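Local atomic coordinates of PTS system fructose-specific EIIB component (Bacillus subtilis, PDB entry 1BLE), a protein that acts as the IIB subunit of a sugar phosphotransferase system, taking phosphoryl from phospho-IIA and transferring it to fructose during uptake across the membrane. Residues L19-K24 with L146-S151; H26-I31 with G77-L82; I32-D37 with V61-M66. All blocks are in the same frame, centred on the assembly; numbering follows the deposited sequence.

Contact 1 (L19-K24 with L146-S151); sequences LTRWIK and LPSDAS
Pro147 lies on the indole of Trp22, with CG standing over the six-membered ring 3.5 Å from its centroid and 10° off the ring normal, a CH-pi contact. Pro147 CD sits 3.6 Å from Trp22 CE2, so two rigid methylenes of the pyrrolidine bear on the same flat pi surface. Trp22 CG is anti to its carbonyl carbon (chi1 -79°), and the indole extends from helix 18-26 as far as the backbone of Leu146, where CZ2 comes within 3.5 Å of the carbonyl C. In the five-membered ring, Trp22 NE1 donates to Gln145 O. Arg21 bends at chi2 and chi3, and its guanidinium meets Ser148 OG at the edge, NH1 giving a weak bond of 3.4 Å; Leu146 CD1 lies 3.6 Å from Arg21 NH1. A type I turn from Leu146 to Asp149, in the surface loop between strands 140-143 and 152-153, presents these groups. The Leu146 side chain is about 9 Å from that of His15, the active-site histidine that becomes phosphorylated. The chemistry implies that proline-on-indole packing and the tryptophan N-H hold the buried part, while partly exposed Arg21 adds packing on Leu146 and a weak bond to Ser148.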
ATOM      1  N   LEU A  19      14.850  -9.808  -6.459  1.00 59.18           N
ATOM      2  CA  LEU A  19      13.798 -10.505  -5.732  1.00 58.05           C
ATOM      3  C   LEU A  19      12.806 -11.289  -6.612  1.00 57.97           C
ATOM      4  O   LEU A  19      12.380 -12.380  -6.266  1.00 58.06           O
ATOM      5  CB  LEU A  19      13.066  -9.521  -4.842  1.00 55.73           C
ATOM      6  CG  LEU A  19      12.521 -10.137  -3.564  1.00 56.09           C
ATOM      7  CD1 LEU A  19      13.587 -10.345  -2.518  1.00 48.68           C
ATOM      8  CD2 LEU A  19      11.528  -9.115  -3.078  1.00 59.72           C
ATOM      9  N   THR A  20      12.476 -10.728  -7.764  1.00 58.36           N
ATOM     10  CA  THR A  20      11.552 -11.340  -8.712  1.00 58.49           C
ATOM     11  C   THR A  20      12.092 -12.694  -9.156  1.00 60.97           C
ATOM     12  O   THR A  20      11.363 -13.683  -9.268  1.00 63.09           O
ATOM     13  CB  THR A  20      11.385 -10.428  -9.970  1.00 58.58           C
ATOM     14  OG1 THR A  20      10.801  -9.176  -9.587  1.00 58.92           O
ATOM     15  CG2 THR A  20      10.510 -11.078 -11.031  1.00 55.64           C
ATOM     16  N   ARG A  21      13.394 -12.755  -9.359  1.00 61.42           N
ATOM     17  CA  ARG A  21      13.992 -13.992  -9.801  1.00 60.65           C
ATOM     18  C   ARG A  21      13.863 -15.074  -8.753  1.00 58.72           C
ATOM     19  O   ARG A  21      13.580 -16.212  -9.091  1.00 57.72           O
ATOM     20  CB  ARG A  21      15.436 -13.754 -10.240  1.00 65.67           C
ATOM     21  CG  ARG A  21      15.543 -12.652 -11.333  1.00 75.06           C
ATOM     22  CD  ARG A  21      16.541 -12.975 -12.437  1.00 81.87           C
ATOM     23  NE  ARG A  21      16.584 -14.419 -12.681  1.00 87.52           N
ATOM     24  CZ  ARG A  21      17.703 -15.129 -12.859  1.00 90.92           C
ATOM     25  NH1 ARG A  21      18.892 -14.531 -12.839  1.00 90.81           N
ATOM     26  NH2 ARG A  21      17.641 -16.450 -12.981  1.00 92.17           N
ATOM     27  N   TRP A  22      13.980 -14.718  -7.473  1.00 58.18           N
ATOM     28  CA  TRP A  22      13.859 -15.719  -6.416  1.00 55.63           C
ATOM     29  C   TRP A  22      12.442 -16.203  -6.365  1.00 57.75           C
ATOM     30  O   TRP A  22      12.192 -17.395  -6.220  1.00 58.45           O
ATOM     31  CB  TRP A  22      14.274 -15.168  -5.059  1.00 48.10           C
ATOM     32  CG  TRP A  22      15.722 -15.132  -4.930  1.00 46.40           C
ATOM     33  CD1 TRP A  22      16.527 -14.056  -5.138  1.00 46.42           C
ATOM     34  CD2 TRP A  22      16.588 -16.243  -4.663  1.00 45.67           C
ATOM     35  NE1 TRP A  22      17.843 -14.436  -5.044  1.00 46.30           N
ATOM     36  CE2 TRP A  22      17.918 -15.780  -4.763  1.00 47.28           C
ATOM     37  CE3 TRP A  22      16.372 -17.602  -4.362  1.00 47.76           C
ATOM     38  CZ2 TRP A  22      19.032 -16.599  -4.572  1.00 48.69           C
ATOM     39  CZ3 TRP A  22      17.494 -18.433  -4.163  1.00 47.77           C
ATOM     40  CH2 TRP A  22      18.808 -17.929  -4.282  1.00 47.23           C
ATOM     41  N   ILE A  23      11.525 -15.271  -6.552  1.00 58.37           N
ATOM     42  CA  ILE A  23      10.118 -15.593  -6.523  1.00 60.78           C
ATOM     43  C   ILE A  23       9.736 -16.582  -7.620  1.00 62.10           C
ATOM     44  O   ILE A  23       9.230 -17.665  -7.330  1.00 61.76           O
ATOM     45  CB  ILE A  23       9.267 -14.302  -6.615  1.00 62.40           C
ATOM     46  CG1 ILE A  23       9.365 -13.526  -5.290  1.00 63.33           C
ATOM     47  CG2 ILE A  23       7.817 -14.625  -6.961  1.00 61.07           C
ATOM     48  CD1 ILE A  23       9.218 -12.041  -5.445  1.00 59.28           C
ATOM     49  N   LYS A  24      10.033 -16.245  -8.880  1.00 62.99           N
ATOM     50  CA  LYS A  24       9.657 -17.138 -10.001  1.00 61.70           C
ATOM     51  C   LYS A  24      10.192 -18.552  -9.779  1.00 57.60           C
ATOM     52  O   LYS A  24       9.519 -19.541 -10.056  1.00 61.49           O
ATOM     53  CB  LYS A  24      10.108 -16.585 -11.386  1.00 56.42           C
ATOM     54  N   LEU A 146      21.562 -14.067  -6.956  1.00 62.86           N
ATOM     55  CA  LEU A 146      20.614 -14.763  -7.802  1.00 59.44           C
ATOM     56  C   LEU A 146      20.552 -16.298  -7.667  1.00 57.78           C
ATOM     57  O   LEU A 146      21.440 -16.921  -7.082  1.00 61.09           O
ATOM     58  CB  LEU A 146      20.938 -14.349  -9.223  1.00 57.20           C
ATOM     59  CG  LEU A 146      21.073 -12.839  -9.423  1.00 57.54           C
ATOM     60  CD1 LEU A 146      21.197 -12.581 -10.891  1.00 55.94           C
ATOM     61  CD2 LEU A 146      19.851 -12.100  -8.898  1.00 58.98           C
ATOM     62  N   PRO A 147      19.451 -16.920  -8.108  1.00 55.92           N
ATOM     63  CA  PRO A 147      19.382 -18.376  -7.993  1.00 56.64           C
ATOM     64  C   PRO A 147      20.422 -19.054  -8.875  1.00 58.01           C
ATOM     65  O   PRO A 147      20.720 -20.229  -8.709  1.00 58.79           O
ATOM     66  CB  PRO A 147      17.974 -18.680  -8.455  1.00 54.12           C
ATOM     67  CG  PRO A 147      17.232 -17.520  -7.944  1.00 54.93           C
ATOM     68  CD  PRO A 147      18.109 -16.372  -8.354  1.00 55.05           C
ATOM     69  N   SER A 148      20.995 -18.286  -9.789  1.00 60.42           N
ATOM     70  CA  SER A 148      22.026 -18.778 -10.711  1.00 62.98           C
ATOM     71  C   SER A 148      23.481 -18.557 -10.323  1.00 65.24           C
ATOM     72  O   SER A 148      24.373 -19.036 -10.993  1.00 67.04           O
ATOM     73  CB  SER A 148      21.803 -18.213 -12.115  1.00 57.93           C
ATOM     74  OG  SER A 148      21.216 -16.928 -12.071  1.00 56.16           O
ATOM     75  N   ASP A 149      23.734 -17.765  -9.298  1.00 70.38           N
ATOM     76  CA  ASP A 149      25.101 -17.556  -8.866  1.00 75.44           C
ATOM     77  C   ASP A 149      25.333 -18.819  -8.049  1.00 78.11           C
ATOM     78  O   ASP A 149      24.363 -19.416  -7.571  1.00 79.77           O
ATOM     79  CB  ASP A 149      25.208 -16.285  -8.002  1.00 77.62           C
ATOM     80  CG  ASP A 149      24.991 -14.985  -8.803  1.00 82.00           C
ATOM     81  OD1 ASP A 149      25.563 -14.871  -9.912  1.00 87.00           O
ATOM     82  OD2 ASP A 149      24.259 -14.070  -8.347  1.00 82.44           O
ATOM     83  N   ALA A 150      26.570 -19.306  -7.982  1.00 79.89           N
ATOM     84  CA  ALA A 150      26.856 -20.501  -7.188  1.00 81.84           C
ATOM     85  C   ALA A 150      26.825 -20.118  -5.707  1.00 82.26           C
ATOM     86  O   ALA A 150      27.247 -19.035  -5.331  1.00 81.10           O
ATOM     87  CB  ALA A 150      28.204 -21.083  -7.565  1.00 85.18           C
ATOM     88  N   SER A 151      26.292 -21.001  -4.874  1.00 84.40           N
ATOM     89  CA  SER A 151      26.184 -20.718  -3.447  1.00 86.48           C
ATOM     90  C   SER A 151      27.528 -20.737  -2.733  1.00 87.52           C
ATOM     91  O   SER A 151      28.205 -21.762  -2.716  1.00 91.14           O
ATOM     92  CB  SER A 151      25.201 -21.701  -2.785  1.00 86.22           C
ATOM     93  OG  SER A 151      25.455 -21.863  -1.393  1.00 88.99           O
TER

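Contact 2 (H26-I31 with G77-L82); sequences HAADRI and GVTAML
The carboxylate of Asp29 and the guanidinium of Arg30 are the flat groups that segment 77-82 meets, and neither is stacked. Thr79 N approaches Asp29 OD2 from above the carboxylate plane, 43° out of it, in a straight bond of 3.2 Å. The guanidinium of Arg30 is met obliquely by one methyl, Val78 CG1, which lies 3.5 Å from NE; the two side chains cross at about a right angle. Aspartate suits its place because its short arm turns back to the Thr79 amide while its own N donates to Thr79 O at 2.9 Å, a reciprocal pair that grips both polar atoms of the Thr79 backbone. Beyond this pair the two segments run as neighbouring parallel strands, 30-34 and 79-84, inside the mixed, largely parallel sheet of this alpha/beta domain. Arg30 is in register with Ala80 and Ile31 with Met81, and Met81 N binds Arg30 O at 3.1 Å. The side chains of Arg30 and Ala80 share one face, where the small methyl Ala80 CB lies 3.9 Å from Arg30 CG. The apolar Ile31 and Met81 occupy the other face, against Leu19 of helix 18-26. At the start of strand 79-84, Thr79 CG2, anti to its backbone N, rests on the turn leaving that helix, 3.3 Å from Ala27 O. On the far side of strand 30-34, Ile31 exchanges backbone bonds with Lys57 and Ser59.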
ATOM      1  N   HIS A  26      10.914 -20.092  -6.742  1.00 54.97           N
ATOM      2  CA  HIS A  26      10.306 -20.871  -5.670  1.00 55.89           C
ATOM      3  C   HIS A  26       8.771 -20.897  -5.832  1.00 59.92           C
ATOM      4  O   HIS A  26       8.090 -21.682  -5.162  1.00 62.58           O
ATOM      5  CB  HIS A  26      10.623 -20.264  -4.303  1.00 51.23           C
ATOM      6  CG  HIS A  26      11.965 -20.615  -3.768  1.00 51.78           C
ATOM      7  ND1 HIS A  26      12.305 -21.894  -3.387  1.00 54.43           N
ATOM      8  CD2 HIS A  26      13.041 -19.848  -3.493  1.00 53.84           C
ATOM      9  CE1 HIS A  26      13.529 -21.902  -2.897  1.00 51.32           C
ATOM     10  NE2 HIS A  26      14.000 -20.670  -2.950  1.00 55.39           N
ATOM     11  N   ALA A  27       8.234 -20.052  -6.713  1.00 60.19           N
ATOM     12  CA  ALA A  27       6.793 -19.950  -6.885  1.00 60.03           C
ATOM     13  C   ALA A  27       6.154 -19.615  -5.498  1.00 61.67           C
ATOM     14  O   ALA A  27       5.454 -20.437  -4.896  1.00 64.28           O
ATOM     15  CB  ALA A  27       6.248 -21.242  -7.460  1.00 57.60           C
ATOM     16  N   ALA A  28       6.434 -18.420  -4.976  1.00 59.34           N
ATOM     17  CA  ALA A  28       5.903 -18.017  -3.680  1.00 58.02           C
ATOM     18  C   ALA A  28       4.685 -17.155  -3.881  1.00 58.26           C
ATOM     19  O   ALA A  28       4.602 -16.443  -4.871  1.00 57.98           O
ATOM     20  CB  ALA A  28       6.943 -17.279  -2.904  1.00 57.50           C
ATOM     21  N   ASP A  29       3.745 -17.234  -2.944  1.00 60.30           N
ATOM     22  CA  ASP A  29       2.502 -16.481  -3.029  1.00 66.06           C
ATOM     23  C   ASP A  29       2.739 -15.066  -2.486  1.00 68.25           C
ATOM     24  O   ASP A  29       2.315 -14.056  -3.085  1.00 69.22           O
ATOM     25  CB  ASP A  29       1.387 -17.157  -2.193  1.00 71.39           C
ATOM     26  CG  ASP A  29       1.242 -18.695  -2.452  1.00 76.56           C
ATOM     27  OD1 ASP A  29       1.244 -19.153  -3.621  1.00 79.46           O
ATOM     28  OD2 ASP A  29       1.064 -19.461  -1.472  1.00 79.30           O
ATOM     29  N   ARG A  30       3.492 -15.002  -1.391  1.00 67.83           N
ATOM     30  CA  ARG A  30       3.765 -13.738  -0.711  1.00 67.01           C
ATOM     31  C   ARG A  30       5.186 -13.451  -0.239  1.00 63.54           C
ATOM     32  O   ARG A  30       5.951 -14.371   0.026  1.00 62.18           O
ATOM     33  CB  ARG A  30       2.846 -13.639   0.490  1.00 69.17           C
ATOM     34  CG  ARG A  30       2.831 -14.886   1.309  1.00 69.59           C
ATOM     35  CD  ARG A  30       1.612 -14.875   2.214  1.00 80.02           C
ATOM     36  NE  ARG A  30       0.328 -15.063   1.515  1.00 80.66           N
ATOM     37  CZ  ARG A  30      -0.841 -14.622   1.987  1.00 82.14           C
ATOM     38  NH1 ARG A  30      -0.880 -13.949   3.145  1.00 80.82           N
ATOM     39  NH2 ARG A  30      -1.978 -14.915   1.351  1.00 81.62           N
ATOM     40  N   ILE A  31       5.502 -12.157  -0.113  1.00 58.76           N
ATOM     41  CA  ILE A  31       6.787 -11.665   0.361  1.00 53.43           C
ATOM     42  C   ILE A  31       6.506 -10.897   1.636  1.00 51.25           C
ATOM     43  O   ILE A  31       5.711  -9.973   1.645  1.00 49.63           O
ATOM     44  CB  ILE A  31       7.411 -10.680  -0.614  1.00 53.64           C
ATOM     45  CG1 ILE A  31       7.801 -11.396  -1.865  1.00 55.75           C
ATOM     46  CG2 ILE A  31       8.697 -10.087  -0.066  1.00 52.29           C
ATOM     47  CD1 ILE A  31       8.461 -10.457  -2.809  1.00 64.17           C
ATOM     48  N   GLY A  77      -0.014 -23.883   5.075  1.00 77.22           N
ATOM     49  CA  GLY A  77       0.380 -24.369   3.771  1.00 74.38           C
ATOM     50  C   GLY A  77       0.873 -23.306   2.803  1.00 74.02           C
ATOM     51  O   GLY A  77       1.457 -23.644   1.767  1.00 75.63           O
ATOM     52  N   VAL A  78       0.610 -22.029   3.117  1.00 71.69           N
ATOM     53  CA  VAL A  78       1.032 -20.880   2.289  1.00 65.76           C
ATOM     54  C   VAL A  78       2.547 -20.919   2.050  1.00 65.30           C
ATOM     55  O   VAL A  78       3.317 -21.315   2.943  1.00 64.89           O
ATOM     56  CB  VAL A  78       0.718 -19.514   2.970  1.00 63.20           C
ATOM     57  CG1 VAL A  78       1.221 -18.386   2.112  1.00 61.43           C
ATOM     58  CG2 VAL A  78      -0.756 -19.341   3.211  1.00 61.34           C
ATOM     59  N   THR A  79       2.962 -20.489   0.857  1.00 61.70           N
ATOM     60  CA  THR A  79       4.362 -20.477   0.473  1.00 61.39           C
ATOM     61  C   THR A  79       4.869 -19.047   0.482  1.00 60.28           C
ATOM     62  O   THR A  79       4.446 -18.236  -0.341  1.00 62.87           O
ATOM     63  CB  THR A  79       4.515 -21.116  -0.918  1.00 63.50           C
ATOM     64  OG1 THR A  79       4.595 -22.534  -0.752  1.00 72.02           O
ATOM     65  CG2 THR A  79       5.760 -20.623  -1.653  1.00 64.99           C
ATOM     66  N   ALA A  80       5.812 -18.756   1.375  1.00 56.40           N
ATOM     67  CA  ALA A  80       6.355 -17.409   1.513  1.00 53.13           C
ATOM     68  C   ALA A  80       7.857 -17.275   1.491  1.00 53.67           C
ATOM     69  O   ALA A  80       8.607 -18.227   1.737  1.00 53.05           O
ATOM     70  CB  ALA A  80       5.853 -16.802   2.784  1.00 55.51           C
ATOM     71  N   MET A  81       8.285 -16.035   1.299  1.00 53.27           N
ATOM     72  CA  MET A  81       9.691 -15.663   1.248  1.00 52.55           C
ATOM     73  C   MET A  81       9.824 -14.440   2.169  1.00 52.46           C
ATOM     74  O   MET A  81       9.065 -13.478   2.030  1.00 55.81           O
ATOM     75  CB  MET A  81      10.030 -15.316  -0.195  1.00 55.52           C
ATOM     76  CG  MET A  81      11.434 -14.959  -0.427  1.00 64.33           C
ATOM     77  SD  MET A  81      11.689 -14.451  -2.098  1.00 73.93           S
ATOM     78  CE  MET A  81      13.121 -13.374  -1.765  1.00 68.23           C
ATOM     79  N   LEU A  82      10.694 -14.530   3.182  1.00 52.40           N
ATOM     80  CA  LEU A  82      10.921 -13.425   4.151  1.00 49.82           C
ATOM     81  C   LEU A  82      12.137 -12.550   3.785  1.00 49.64           C
ATOM     82  O   LEU A  82      13.148 -13.042   3.250  1.00 50.96           O
ATOM     83  CB  LEU A  82      11.140 -13.990   5.551  1.00 46.67           C
ATOM     84  CG  LEU A  82      10.057 -14.939   6.063  1.00 45.24           C
ATOM     85  CD1 LEU A  82      10.438 -15.503   7.413  1.00 49.10           C
ATOM     86  CD2 LEU A  82       8.749 -14.188   6.186  1.00 48.49           C
TER

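Contact 3 (I32-D37 with V61-M66); sequences IVVSDD and VSVSKM
Val34 and Val61 form a parallel beta bridge, in which Val61 N donates to Val33 O at 2.9 Å and Val61 O accepts from Ser35 N at 3.0 Å. As bridge partners both valines point to the same face of the sheet; their branched side chains suit extended backbone. There Val61 CG2 packs on Ile32 CG2, and Met66 crosses the Val34 side chain at about a right angle, its CG 3.8 Å from Val34 CG2. The bent methionine, with chi2 at 55°, then carries SD to within 4.1 Å of Ile32 CG2; its flexible, unbranched chain can bend to reach both Val34 and Ile32. Where the two segments leave the sheet, polar groups take over. Asp36 OD1 accepts from Val63 N at 3.2 Å, the donor standing above the carboxylate plane, 48° out of it. The Asp36 carboxylate suits this helix start, since its charge would probably interact favourably with the helix dipole. An alanine in place of Asp36 would probably leave the first-turn amide of Val63 without this acceptor. Ser62 is the N-cap of helix 63-71, its OG accepting weak bonds from Ser64 N and Lys65 N. The strands belong to a beta-alpha-beta crossover, 30-34 to 57-61, outermost within this chain, by way of helices 36-40 and 42-49. Val63 and Met66 also press on Leu93 of helix 88-94, Val34 on Leu82 and Phe84 of strand 79-84, while Met43 of a second subunit packs on Ile32 and Val61.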
ATOM      1  N   ILE A  32       7.168 -11.252   2.715  1.00 48.89           N
ATOM      2  CA  ILE A  32       6.930 -10.535   3.935  1.00 49.46           C
ATOM      3  C   ILE A  32       8.229  -9.941   4.454  1.00 50.08           C
ATOM      4  O   ILE A  32       9.246 -10.631   4.547  1.00 51.81           O
ATOM      5  CB  ILE A  32       6.326 -11.466   4.984  1.00 48.40           C
ATOM      6  CG1 ILE A  32       5.026 -12.053   4.461  1.00 50.68           C
ATOM      7  CG2 ILE A  32       6.073 -10.721   6.263  1.00 44.16           C
ATOM      8  CD1 ILE A  32       4.648 -13.332   5.152  1.00 55.90           C
ATOM      9  N   VAL A  33       8.209  -8.644   4.736  1.00 50.45           N
ATOM     10  CA  VAL A  33       9.397  -7.974   5.300  1.00 48.93           C
ATOM     11  C   VAL A  33       9.221  -8.054   6.812  1.00 48.02           C
ATOM     12  O   VAL A  33       8.174  -7.676   7.356  1.00 48.04           O
ATOM     13  CB  VAL A  33       9.521  -6.491   4.822  1.00 45.60           C
ATOM     14  CG1 VAL A  33      10.557  -5.749   5.620  1.00 44.96           C
ATOM     15  CG2 VAL A  33       9.949  -6.471   3.403  1.00 42.42           C
ATOM     16  N   VAL A  34      10.198  -8.652   7.477  1.00 46.77           N
ATOM     17  CA  VAL A  34      10.116  -8.821   8.930  1.00 45.56           C
ATOM     18  C   VAL A  34      11.114  -7.849   9.575  1.00 46.06           C
ATOM     19  O   VAL A  34      12.318  -7.948   9.361  1.00 47.32           O
ATOM     20  CB  VAL A  34      10.423 -10.310   9.318  1.00 43.40           C
ATOM     21  CG1 VAL A  34      10.170 -10.562  10.763  1.00 43.16           C
ATOM     22  CG2 VAL A  34       9.581 -11.270   8.485  1.00 40.52           C
ATOM     23  N   SER A  35      10.603  -6.862  10.299  1.00 46.56           N
ATOM     24  CA  SER A  35      11.461  -5.868  10.953  1.00 49.27           C
ATOM     25  C   SER A  35      10.607  -5.023  11.842  1.00 51.35           C
ATOM     26  O   SER A  35       9.618  -4.509  11.379  1.00 52.07           O
ATOM     27  CB  SER A  35      12.150  -4.957   9.930  1.00 47.75           C
ATOM     28  OG  SER A  35      12.529  -3.717  10.526  1.00 42.59           O
ATOM     29  N   ASP A  36      11.002  -4.850  13.107  1.00 56.93           N
ATOM     30  CA  ASP A  36      10.225  -4.029  14.049  1.00 58.74           C
ATOM     31  C   ASP A  36      10.272  -2.547  13.662  1.00 60.81           C
ATOM     32  O   ASP A  36       9.234  -1.907  13.598  1.00 63.03           O
ATOM     33  CB  ASP A  36      10.697  -4.223  15.495  1.00 57.87           C
ATOM     34  CG  ASP A  36      10.305  -5.590  16.083  1.00 58.16           C
ATOM     35  OD1 ASP A  36      10.655  -6.640  15.493  1.00 55.65           O
ATOM     36  OD2 ASP A  36       9.669  -5.608  17.161  1.00 57.05           O
ATOM     37  N   ASP A  37      11.453  -2.046  13.297  1.00 62.55           N
ATOM     38  CA  ASP A  37      11.645  -0.645  12.902  1.00 64.86           C
ATOM     39  C   ASP A  37      10.749  -0.260  11.711  1.00 62.69           C
ATOM     40  O   ASP A  37      10.000   0.698  11.759  1.00 63.05           O
ATOM     41  CB  ASP A  37      13.119  -0.393  12.497  1.00 74.86           C
ATOM     42  CG  ASP A  37      14.124  -0.526  13.667  1.00 82.16           C
ATOM     43  OD1 ASP A  37      14.118  -1.559  14.386  1.00 88.81           O
ATOM     44  OD2 ASP A  37      14.972   0.393  13.825  1.00 86.03           O
ATOM     45  N   VAL A  61       5.596  -6.821   8.471  1.00 50.20           N
ATOM     46  CA  VAL A  61       5.204  -7.047   9.836  1.00 51.21           C
ATOM     47  C   VAL A  61       6.440  -7.040  10.730  1.00 53.94           C
ATOM     48  O   VAL A  61       7.570  -6.965  10.244  1.00 54.75           O
ATOM     49  CB  VAL A  61       4.487  -8.388   9.938  1.00 50.64           C
ATOM     50  CG1 VAL A  61       3.150  -8.284   9.337  1.00 47.13           C
ATOM     51  CG2 VAL A  61       5.303  -9.485   9.229  1.00 51.41           C
ATOM     52  N   SER A  62       6.196  -7.108  12.035  1.00 57.15           N
ATOM     53  CA  SER A  62       7.215  -7.139  13.084  1.00 61.28           C
ATOM     54  C   SER A  62       7.563  -8.582  13.490  1.00 64.14           C
ATOM     55  O   SER A  62       6.799  -9.511  13.218  1.00 65.57           O
ATOM     56  CB  SER A  62       6.704  -6.394  14.314  1.00 61.25           C
ATOM     57  OG  SER A  62       5.747  -7.148  15.050  1.00 59.59           O
ATOM     58  N   VAL A  63       8.686  -8.762  14.186  1.00 66.74           N
ATOM     59  CA  VAL A  63       9.103 -10.097  14.614  1.00 66.62           C
ATOM     60  C   VAL A  63       8.018 -10.798  15.420  1.00 68.68           C
ATOM     61  O   VAL A  63       7.845 -12.008  15.327  1.00 71.36           O
ATOM     62  CB  VAL A  63      10.395 -10.040  15.416  1.00 65.36           C
ATOM     63  CG1 VAL A  63      10.723 -11.421  16.009  1.00 63.81           C
ATOM     64  CG2 VAL A  63      11.514  -9.571  14.493  1.00 62.75           C
ATOM     65  N   SER A  64       7.231 -10.011  16.131  1.00 70.46           N
ATOM     66  CA  SER A  64       6.146 -10.528  16.959  1.00 71.33           C
ATOM     67  C   SER A  64       4.919 -11.045  16.165  1.00 70.38           C
ATOM     68  O   SER A  64       4.405 -12.140  16.463  1.00 72.78           O
ATOM     69  CB  SER A  64       5.753  -9.440  17.967  1.00 73.00           C
ATOM     70  OG  SER A  64       6.929  -8.724  18.387  1.00 80.30           O
ATOM     71  N   LYS A  65       4.462 -10.268  15.170  1.00 65.29           N
ATOM     72  CA  LYS A  65       3.320 -10.644  14.339  1.00 59.34           C
ATOM     73  C   LYS A  65       3.741 -11.778  13.413  1.00 57.30           C
ATOM     74  O   LYS A  65       2.978 -12.709  13.196  1.00 57.57           O
ATOM     75  CB  LYS A  65       2.804  -9.421  13.563  1.00 60.39           C
ATOM     76  CG  LYS A  65       1.594  -9.639  12.625  1.00 65.72           C
ATOM     77  CD  LYS A  65       0.238  -9.718  13.326  1.00 69.72           C
ATOM     78  CE  LYS A  65      -0.910 -10.106  12.369  1.00 70.36           C
ATOM     79  NZ  LYS A  65      -2.206 -10.172  13.133  1.00 69.69           N
ATOM     80  N   MET A  66       4.973 -11.744  12.911  1.00 54.35           N
ATOM     81  CA  MET A  66       5.455 -12.821  12.035  1.00 54.97           C
ATOM     82  C   MET A  66       5.352 -14.126  12.801  1.00 55.58           C
ATOM     83  O   MET A  66       4.749 -15.074  12.327  1.00 57.70           O
ATOM     84  CB  MET A  66       6.903 -12.593  11.578  1.00 53.78           C
ATOM     85  CG  MET A  66       7.383 -13.619  10.547  1.00 51.30           C
ATOM     86  SD  MET A  66       6.289 -13.692   9.125  1.00 48.52           S
ATOM     87  CE  MET A  66       6.133 -15.449   8.852  1.00 44.99           C
TER

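In the fold
From the N terminus, the chain gives helix 18-26 to contact 1, then turns into strand 30-34; the turn and residues 30-31 serve contact 2, residues 32-34 and what follows serve contact 3. Contact 3 closes first, at 61-66; contact 2 follows at 77-82 and contact 1 only at 146-151, so the three loops nest without crossing. Contacts 2 and 3 are joined through the shared strand and by a probable hydrogen bond from Ile32 N to Met81 O. Contact 1 reaches contact 2 where Leu19 and Ile23 pack on Ile31 and Leu19 also on Met81. Together they tie strand 57-61 and helix 63-71, through the sheet, to helix 18-26 and the loop before strand 152-153.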